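Local coordinates for protein EST1E (Clostridium proteoclasticum, PDB 2WTM) that acts as a promiscuous feruloyl esterase of the alpha/beta-hydrolase fold, hydrolysing feruloyl and probably other esters, at residues C30-G35 against T59-M64; Y103-S108 against A127-S132. All blocks are in the same frame, centred on the assembly; numbering follows the deposited sequence.

Contact 1 (C30-G35 against T59-M64); sequences CIIIHG and TLRADM
The imidazole of H34, the flat group of this contact, is gripped at two points of its rim. At one, NE2 accepts the backbone N-H of M64, with NE2 and M64 N 3.0 Å apart, the N-H pointing almost straight at it (170°) and M64 N only 15° out of the ring plane. The CA of D63 also lies at the edge, in the plane. At the other, ND1 donates to the carbonyl O of G35 at 2.8 Å, in the ring plane and on a lone pair of that oxygen. Beyond the two segments the rings of W82 and H67 meet the imidazole, W82 steeply inclined to it. The crowded chi1 of 60°, with CG between backbone N and carbonyl carbon, swings the ring across to residues 63-64.

Before H34 the two strands run parallel, C30 level with T59 and I32 with R61. L60 N donates to C30 O, and I32 N to L60 O, each at 2.9 Å; the third bond, A62 N to I32 O, is longer at 3.3 Å. I32 CB and CD1 lie alongside R61 CG, whose guanidinium leads off to a salt bridge with D18. On the face of I33, CG2 touches M64 CG at 3.6 Å, the side chains crossing at about a right angle; bends at chi2 and chi3 bring the methionine CE to I33 CD1.

Because ND1 donates while NE2 accepts, H34 is most simply read as neutral with its proton on ND1, a buried ring whose rotation is fixed by two backbone groups.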
loop_
_atom_site.group_PDB
_atom_site.type_symbol
_atom_site.label_atom_id
_atom_site.label_comp_id
_atom_site.label_asym_id
_atom_site.label_seq_id
_atom_site.Cartn_x
_atom_site.Cartn_y
_atom_site.Cartn_z
ATOM N N CYS A 30 8.868 16.223 -15.277
ATOM C CA CYS A 30 7.531 15.690 -14.967
ATOM C C CYS A 30 7.530 14.190 -15.107
ATOM O O CYS A 30 7.846 13.633 -16.148
ATOM C CB CYS A 30 6.471 16.279 -15.806
ATOM S SG CYS A 30 4.773 15.898 -15.381
ATOM N N ILE A 31 7.142 13.499 -14.019
ATOM C CA ILE A 31 6.887 12.080 -14.006
ATOM C C ILE A 31 5.472 11.835 -14.575
ATOM O O ILE A 31 4.499 12.483 -14.167
ATOM C CB ILE A 31 7.023 11.507 -12.590
ATOM C CG1 ILE A 31 8.477 11.644 -12.088
ATOM C CG2 ILE A 31 6.694 10.016 -12.564
ATOM C CD1 ILE A 31 8.652 11.480 -10.581
ATOM N N ILE A 32 5.351 10.891 -15.488
ATOM C CA ILE A 32 4.079 10.611 -16.191
ATOM C C ILE A 32 3.754 9.145 -16.015
ATOM O O ILE A 32 4.536 8.263 -16.409
ATOM C CB ILE A 32 4.167 10.900 -17.734
ATOM C CG1 ILE A 32 4.606 12.354 -17.909
ATOM C CG2 ILE A 32 2.812 10.722 -18.358
ATOM C CD1 ILE A 32 4.801 12.725 -19.405
ATOM N N ILE A 33 2.576 8.862 -15.491
ATOM C CA ILE A 33 2.108 7.512 -15.201
ATOM C C ILE A 33 0.835 7.151 -15.989
ATOM O O ILE A 33 -0.188 7.834 -15.928
ATOM C CB ILE A 33 1.828 7.309 -13.696
ATOM C CG1 ILE A 33 2.997 7.782 -12.825
ATOM C CG2 ILE A 33 1.434 5.871 -13.421
ATOM C CD1 ILE A 33 4.293 7.085 -13.053
ATOM N N HIS A 34 0.917 6.073 -16.776
ATOM C CA HIS A 34 -0.185 5.603 -17.575
ATOM C C HIS A 34 -1.283 4.894 -16.752
ATOM O O HIS A 34 -1.135 4.733 -15.516
ATOM C CB HIS A 34 0.393 4.581 -18.547
ATOM C CG HIS A 34 1.024 3.437 -17.864
ATOM N ND1 HIS A 34 0.265 2.388 -17.373
ATOM C CD2 HIS A 34 2.305 3.163 -17.546
ATOM C CE1 HIS A 34 1.069 1.547 -16.745
ATOM N NE2 HIS A 34 2.309 1.985 -16.833
ATOM N N GLY A 35 -2.331 4.427 -17.451
ATOM C CA GLY A 35 -3.435 3.747 -16.783
ATOM C C GLY A 35 -3.402 2.226 -16.813
ATOM O O GLY A 35 -2.411 1.584 -17.198
ATOM N N THR A 59 10.832 14.830 -19.158
ATOM C CA THR A 59 9.760 13.909 -18.759
ATOM C C THR A 59 10.341 12.563 -18.449
ATOM O O THR A 59 11.311 12.103 -19.087
ATOM C CB THR A 59 8.699 13.795 -19.847
ATOM O OG1 THR A 59 9.313 13.424 -21.122
ATOM C CG2 THR A 59 7.909 15.130 -19.946
ATOM N N LEU A 60 9.701 11.885 -17.484
ATOM C CA LEU A 60 10.094 10.528 -17.147
ATOM C C LEU A 60 8.809 9.764 -17.151
ATOM O O LEU A 60 7.994 9.843 -16.202
ATOM C CB LEU A 60 10.847 10.445 -15.809
ATOM C CG LEU A 60 11.446 9.125 -15.288
ATOM C CD1 LEU A 60 12.457 8.592 -16.323
ATOM C CD2 LEU A 60 12.076 9.379 -13.987
ATOM N N ARG A 61 8.573 9.056 -18.254
ATOM C CA ARG A 61 7.480 8.155 -18.395
ATOM C C ARG A 61 7.869 6.812 -17.810
ATOM O O ARG A 61 8.889 6.246 -18.204
ATOM C CB ARG A 61 7.047 7.991 -19.866
ATOM C CG ARG A 61 6.480 9.224 -20.572
ATOM C CD ARG A 61 6.353 9.006 -22.049
ATOM N NE ARG A 61 7.675 8.952 -22.681
ATOM C CZ ARG A 61 7.922 8.321 -23.809
ATOM N NH1 ARG A 61 6.983 7.625 -24.364
ATOM N NH2 ARG A 61 9.118 8.406 -24.413
ATOM N N ALA A 62 7.087 6.249 -16.867
ATOM C CA ALA A 62 7.458 4.966 -16.244
ATOM C C ALA A 62 6.323 3.978 -16.409
ATOM O O ALA A 62 5.133 4.325 -16.129
ATOM C CB ALA A 62 7.697 5.208 -14.730
ATOM N N ASP A 63 6.644 2.774 -16.853
ATOM C CA ASP A 63 5.733 1.673 -16.932
ATOM C C ASP A 63 5.659 1.063 -15.493
ATOM O O ASP A 63 6.675 0.751 -14.866
ATOM C CB ASP A 63 6.222 0.597 -17.898
ATOM C CG ASP A 63 6.104 1.004 -19.344
ATOM O OD1 ASP A 63 5.269 1.888 -19.636
ATOM O OD2 ASP A 63 6.828 0.348 -20.167
ATOM N N MET A 64 4.453 0.945 -14.984
ATOM C CA MET A 64 4.233 0.402 -13.665
ATOM C C MET A 64 4.243 -1.098 -13.643
ATOM O O MET A 64 4.235 -1.779 -14.649
ATOM C CB MET A 64 2.878 0.949 -13.136
ATOM C CG MET A 64 2.803 2.512 -13.125
ATOM S SD MET A 64 3.788 3.148 -11.759
ATOM C CE MET A 64 5.418 3.432 -12.511
#

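Contact 2 (Y103-S108 against A127-S132); sequences YMAGHS and ALIPLS. With PO4 (phosphate ion), chain E.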
loop_
_atom_site.group_PDB
_atom_site.type_symbol
_atom_site.label_atom_id
_atom_site.label_comp_id
_atom_site.label_asym_id
_atom_site.label_seq_id
_atom_site.Cartn_x
_atom_site.Cartn_y
_atom_site.Cartn_z
ATOM N N TYR A 103 7.418 17.452 -11.126
ATOM C CA TYR A 103 5.981 17.500 -11.260
ATOM C C TYR A 103 5.451 16.096 -11.495
ATOM O O TYR A 103 6.206 15.227 -11.816
ATOM C CB TYR A 103 5.612 18.355 -12.451
ATOM C CG TYR A 103 6.018 19.807 -12.304
ATOM C CD1 TYR A 103 5.108 20.743 -11.844
ATOM C CD2 TYR A 103 7.279 20.267 -12.688
ATOM C CE1 TYR A 103 5.455 22.096 -11.728
ATOM C CE2 TYR A 103 7.617 21.638 -12.578
ATOM C CZ TYR A 103 6.705 22.510 -12.095
ATOM O OH TYR A 103 6.956 23.896 -11.964
ATOM N N MET A 104 4.146 15.889 -11.363
ATOM C CA MET A 104 3.543 14.626 -11.703
ATOM C C MET A 104 2.328 14.822 -12.590
ATOM O O MET A 104 1.517 15.716 -12.416
ATOM C CB MET A 104 3.093 13.829 -10.493
ATOM C CG MET A 104 4.197 13.267 -9.661
ATOM S SD MET A 104 3.480 12.395 -8.196
ATOM C CE MET A 104 4.916 11.678 -7.516
ATOM N N ALA A 105 2.156 13.855 -13.485
ATOM C CA ALA A 105 0.942 13.773 -14.381
ATOM C C ALA A 105 0.643 12.280 -14.604
ATOM O O ALA A 105 1.521 11.436 -14.520
ATOM C CB ALA A 105 1.196 14.472 -15.769
ATOM N N GLY A 106 -0.625 11.955 -14.814
ATOM C CA GLY A 106 -1.030 10.570 -15.037
ATOM C C GLY A 106 -2.397 10.461 -15.607
ATOM O O GLY A 106 -3.184 11.329 -15.317
ATOM N N HIS A 107 -2.671 9.400 -16.370
ATOM C CA HIS A 107 -3.991 9.170 -16.933
ATOM C C HIS A 107 -4.740 8.039 -16.241
ATOM O O HIS A 107 -4.192 6.929 -16.056
ATOM C CB HIS A 107 -3.812 8.900 -18.428
ATOM C CG HIS A 107 -5.107 8.746 -19.170
ATOM N ND1 HIS A 107 -5.618 7.514 -19.526
ATOM C CD2 HIS A 107 -6.020 9.661 -19.549
ATOM C CE1 HIS A 107 -6.778 7.700 -20.139
ATOM N NE2 HIS A 107 -7.039 8.990 -20.162
ATOM N N SER A 108 -6.019 8.321 -15.911
ATOM C CA SER A 108 -6.975 7.324 -15.451
ATOM C C SER A 108 -6.471 6.632 -14.165
ATOM O O SER A 108 -6.301 7.318 -13.204
ATOM C CB SER A 108 -7.402 6.365 -16.568
ATOM O OG SER A 108 -8.582 5.666 -16.142
ATOM N N ALA A 127 3.552 20.686 -8.744
ATOM C CA ALA A 127 2.197 20.717 -9.244
ATOM C C ALA A 127 1.807 19.334 -9.792
ATOM O O ALA A 127 2.712 18.512 -10.008
ATOM C CB ALA A 127 2.023 21.798 -10.341
ATOM N N LEU A 128 0.526 19.149 -10.071
ATOM C CA LEU A 128 -0.055 17.812 -10.286
ATOM C C LEU A 128 -1.066 17.914 -11.389
ATOM O O LEU A 128 -1.928 18.810 -11.398
ATOM C CB LEU A 128 -0.742 17.377 -8.983
ATOM C CG LEU A 128 -1.558 16.124 -9.107
ATOM C CD1 LEU A 128 -0.744 14.907 -9.368
ATOM C CD2 LEU A 128 -2.302 15.980 -7.824
ATOM N N ILE A 129 -1.002 16.972 -12.314
ATOM C CA ILE A 129 -1.927 16.884 -13.452
ATOM C C ILE A 129 -2.611 15.526 -13.604
ATOM O O ILE A 129 -2.117 14.670 -14.321
ATOM C CB ILE A 129 -1.198 17.241 -14.764
ATOM C CG1 ILE A 129 -0.465 18.567 -14.573
ATOM C CG2 ILE A 129 -2.240 17.366 -15.868
ATOM C CD1 ILE A 129 0.382 18.940 -15.752
ATOM N N PRO A 130 -3.764 15.340 -12.949
ATOM C CA PRO A 130 -4.505 14.103 -13.180
ATOM C C PRO A 130 -5.362 14.225 -14.429
ATOM O O PRO A 130 -6.299 15.008 -14.453
ATOM C CB PRO A 130 -5.319 13.963 -11.884
ATOM C CG PRO A 130 -4.733 14.937 -10.952
ATOM C CD PRO A 130 -4.339 16.084 -11.844
ATOM N N LEU A 131 -5.111 13.362 -15.394
ATOM C CA LEU A 131 -5.820 13.331 -16.675
ATOM C C LEU A 131 -6.925 12.247 -16.604
ATOM O O LEU A 131 -6.578 11.090 -16.402
ATOM C CB LEU A 131 -4.833 13.067 -17.793
ATOM C CG LEU A 131 -3.727 14.067 -17.966
ATOM C CD1 LEU A 131 -2.610 13.575 -18.888
ATOM C CD2 LEU A 131 -4.217 15.448 -18.356
ATOM N N SER A 132 -8.229 12.666 -16.603
ATOM C CA SER A 132 -9.358 11.744 -16.453
ATOM C C SER A 132 -9.086 10.710 -15.368
ATOM O O SER A 132 -9.164 9.489 -15.603
ATOM C CB SER A 132 -9.619 11.076 -17.822
ATOM O OG SER A 132 -9.854 12.136 -18.817
HETATM P P PO4 E . -7.417 3.042 -17.564
HETATM O O1 PO4 E . -6.529 3.510 -18.712
HETATM O O2 PO4 E . -7.678 1.608 -17.960
HETATM O O3 PO4 E . -8.778 3.721 -17.641
HETATM O O4 PO4 E . -6.828 3.254 -16.140
#
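Five backbone hydrogen bonds join Y103-S108 to A127-S132 in parallel-strand fashion, M104 and G106 on one strand, and I129 and L131 on the other, each using both N-H and C=O. M104 takes A127 O with its N-H and gives its own O to I129 N, at 2.8 Å in the carbonyl plane. G106 does the same between I129 O and L131 N; the bond from L131 N to G106 O, also 2.8 Å, lies nearly along the C=O axis. The fifth carries the pairing past the strand end: S108 N meets L131 O at 2.9 Å, almost in line with the C=O (175°). L131 O also receives the CA-H of H107.

Side chains fill in around this network. A105 CB packs on I129 CB, and the CB of A127 lies in the plane of the Y103 ring, at its edge, 3.6 Å from CD1. Polar ends find partners outside the two segments: Y103 OH bonds to K126, S132 OG to Y230, and H107 NE2 to the carbonyl of H228. The H107 ring crosses L131 at about a right angle, its CD2 4.0 Å from L131 CB.

S108 OG, anti to the backbone N (chi1 -165°), donates to phosphate O3 at a very short 2.5 Å. H228, F36 and Q109 bind the same ion, probably taken from the crystallisation liquor. The positive phi of S108 (59°), in the G-H-S-Q-G sequence between strand 99-107 and helix 109-120, is consistent with the strained nucleophile elbow of alpha/beta hydrolases, with S108 the probable nucleophile.

How the contacts relate
Contacts 1 and 2 each pair the two strands of a beta-alpha-beta unit, and the units lie side by side in one mixed sheet, the contact centres about 10 Å apart. Strands 27-33 and 99-107 form the seam: I31 O lies 2.8 Å from A105 N and I33 N 2.9 Å from A105 O, both probable hydrogen bonds. All four strands run parallel and release their loops at the same end of the sheet. There contact 2 presents S108, and the loop following 30-35 supplies F36. The backbone N atoms of F36 and Q109 on the phosphate are consistent with an oxyanion hole, as S108, H228 and D200 are with a Ser-His-Asp catalytic triad.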